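Long-range contact in Cel44C (Paenibacillus polymyxa, PDB 2YKK), which hydrolyses beta-1,4-glucan chains as an endo-glucanase and xyloglucanase of glycoside hydrolase family 44: residues Ile12-Phe17 with Phe464-Ala469. The protein carries 2 engineered substitutions. Residues are numbered along the deposited sequence; the frame is centred on the assembly and turned at random.
Sequences IKVDTF and FDLSGA. Unlike the reference sequence in segment 12-17: Phe17 (reference Ser).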
loop_
_atom_site.group_PDB
_atom_site.type_symbol
_atom_site.label_atom_id
_atom_site.label_comp_id
_atom_site.label_asym_id
_atom_site.label_seq_id
_atom_site.Cartn_x
_atom_site.Cartn_y
_atom_site.Cartn_z
ATOM N N ILE A 12 12.085 -11.385 -25.194
ATOM C CA ILE A 12 11.959 -11.464 -23.726
ATOM C C ILE A 12 12.803 -12.626 -23.254
ATOM O O ILE A 12 12.634 -13.751 -23.712
ATOM C CB ILE A 12 10.494 -11.642 -23.338
ATOM C CG1 ILE A 12 9.770 -10.318 -23.655
ATOM C CG2 ILE A 12 10.321 -12.016 -21.791
ATOM C CD1 ILE A 12 8.315 -10.299 -23.363
ATOM N N LYS A 13 13.716 -12.357 -22.337
ATOM C CA LYS A 13 14.594 -13.395 -21.826
ATOM C C LYS A 13 14.228 -13.643 -20.370
ATOM O O LYS A 13 14.215 -12.692 -19.594
ATOM C CB LYS A 13 16.013 -12.876 -21.874
ATOM C CG LYS A 13 16.517 -12.504 -23.290
ATOM C CD LYS A 13 18.026 -12.155 -23.220
ATOM C CE LYS A 13 18.813 -13.218 -22.413
ATOM N NZ LYS A 13 19.969 -12.663 -21.620
ATOM N N VAL A 14 13.891 -14.882 -20.028
ATOM C CA VAL A 14 13.529 -15.269 -18.653
ATOM C C VAL A 14 14.532 -16.322 -18.185
ATOM O O VAL A 14 14.760 -17.326 -18.878
ATOM C CB VAL A 14 12.104 -15.860 -18.580
ATOM C CG1 VAL A 14 11.726 -16.214 -17.084
ATOM C CG2 VAL A 14 11.115 -14.829 -19.108
ATOM N N ASP A 15 15.159 -16.074 -17.040
ATOM C CA ASP A 15 16.174 -16.981 -16.533
ATOM C C ASP A 15 15.787 -17.334 -15.089
ATOM O O ASP A 15 15.935 -16.508 -14.192
ATOM C CB ASP A 15 17.549 -16.327 -16.584
ATOM C CG ASP A 15 18.656 -17.280 -16.116
ATOM O OD1 ASP A 15 18.338 -18.332 -15.513
ATOM O OD2 ASP A 15 19.839 -16.964 -16.388
ATOM N N THR A 16 15.292 -18.551 -14.888
ATOM C CA THR A 16 14.778 -18.971 -13.580
ATOM C C THR A 16 15.864 -19.234 -12.556
ATOM O O THR A 16 15.561 -19.480 -11.378
ATOM C CB THR A 16 13.955 -20.244 -13.654
ATOM O OG1 THR A 16 14.771 -21.304 -14.172
ATOM C CG2 THR A 16 12.705 -20.044 -14.540
ATOM N N PHE A 17 17.117 -19.214 -12.998
ATOM C CA PHE A 17 18.227 -19.374 -12.051
ATOM C C PHE A 17 18.711 -18.038 -11.517
ATOM O O PHE A 17 19.454 -18.013 -10.520
ATOM C CB PHE A 17 19.450 -20.027 -12.727
ATOM C CG PHE A 17 19.149 -21.317 -13.468
ATOM C CD1 PHE A 17 18.170 -22.213 -13.032
ATOM C CD2 PHE A 17 19.900 -21.639 -14.629
ATOM C CE1 PHE A 17 17.926 -23.391 -13.734
ATOM C CE2 PHE A 17 19.643 -22.822 -15.341
ATOM C CZ PHE A 17 18.678 -23.696 -14.883
ATOM N N PHE A 464 9.879 -15.464 -26.592
ATOM C CA PHE A 464 10.383 -15.815 -25.267
ATOM C C PHE A 464 11.525 -16.790 -25.349
ATOM O O PHE A 464 11.412 -17.801 -26.010
ATOM C CB PHE A 464 9.289 -16.475 -24.448
ATOM C CG PHE A 464 8.165 -15.537 -24.083
ATOM C CD1 PHE A 464 7.106 -15.351 -24.954
ATOM C CD2 PHE A 464 8.185 -14.863 -22.860
ATOM C CE1 PHE A 464 6.049 -14.495 -24.615
ATOM C CE2 PHE A 464 7.130 -13.978 -22.511
ATOM C CZ PHE A 464 6.071 -13.806 -23.383
ATOM N N ASP A 465 12.621 -16.460 -24.679
ATOM C CA ASP A 465 13.725 -17.407 -24.521
ATOM C C ASP A 465 13.828 -17.727 -23.044
ATOM O O ASP A 465 14.045 -16.832 -22.229
ATOM C CB ASP A 465 15.053 -16.856 -25.064
ATOM C CG ASP A 465 16.189 -17.885 -24.979
ATOM O OD1 ASP A 465 16.754 -18.043 -23.874
ATOM O OD2 ASP A 465 16.491 -18.564 -26.000
ATOM N N LEU A 466 13.616 -19.010 -22.704
ATOM C CA LEU A 466 13.599 -19.448 -21.316
ATOM C C LEU A 466 14.868 -20.195 -20.923
ATOM O O LEU A 466 15.304 -21.070 -21.652
ATOM C CB LEU A 466 12.384 -20.355 -21.049
ATOM C CG LEU A 466 11.051 -19.915 -21.690
ATOM C CD1 LEU A 466 9.998 -20.997 -21.527
ATOM C CD2 LEU A 466 10.619 -18.612 -21.005
ATOM N N SER A 467 15.417 -19.872 -19.751
ATOM C CA SER A 467 16.515 -20.641 -19.153
ATOM C C SER A 467 15.981 -21.342 -17.914
ATOM O O SER A 467 15.521 -20.681 -16.954
ATOM C CB SER A 467 17.665 -19.720 -18.782
ATOM O OG SER A 467 18.222 -19.179 -19.951
ATOM N N GLY A 468 16.003 -22.670 -17.945
ATOM C CA GLY A 468 15.520 -23.482 -16.827
ATOM C C GLY A 468 16.230 -24.827 -16.783
ATOM O O GLY A 468 16.998 -25.166 -17.696
ATOM N N ALA A 469 15.988 -25.585 -15.713
ATOM C CA ALA A 469 16.671 -26.875 -15.509
ATOM C C ALA A 469 15.993 -27.984 -16.303
ATOM O O ALA A 469 16.625 -29.011 -16.612
ATOM C CB ALA A 469 16.705 -27.236 -14.011
HETATM O O HOH W 1 16.869 -16.932 -21.045
HETATM O O HOH W 2 13.829 -24.127 -14.076
#
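Strands 12-15 and 464-467 run side by side, their axes approaching to 4.7 Å, 14° from exactly parallel, and Asp465 N to Ile12 O, Val14 N to Asp465 O, Ser467 N to Val14 O and Thr16 N to Ser467 O make the ladder. On one face Ile12 and Phe464 lie side by side, Ile12 CG2 reaching 3.7 Å from Phe464 CD2; beyond them Val14 CB meets Leu466 CD2. Strand 446-453 covers this face through Leu449 and Val451. On the other face a water lies within hydrogen-bonding distance of Val14 O and, in the conformers given, of Asp465 OD1 and Ser467 OG, while Asp15 OD1 sits 3.6 Å from Ser467 CB. With CG anti to the backbone N (chi1 -177°), the Asp15 carboxylate also takes Phe17 N on OD1 at 2.9 Å, 35° out of its plane, closing an Asx turn where strand 8-22 is interrupted. Losing the carboxylate to an alanine here is likely to leave Phe17 N without this acceptor and the turn less firmly set. Thr16 OG1 donates to a lone pair of Ser467 O at 2.9 Å, so that carbonyl is gripped twice by one residue; a second water links OG1 to Ala469 N. Phe17, a serine in the reference sequence, brings its CZ to 3.4 Å from Ala469 N, which lies at the ring edge. The pairing builds the N-terminal strand into the beta domain that follows the TIM barrel, the two-domain architecture of family 44 modules.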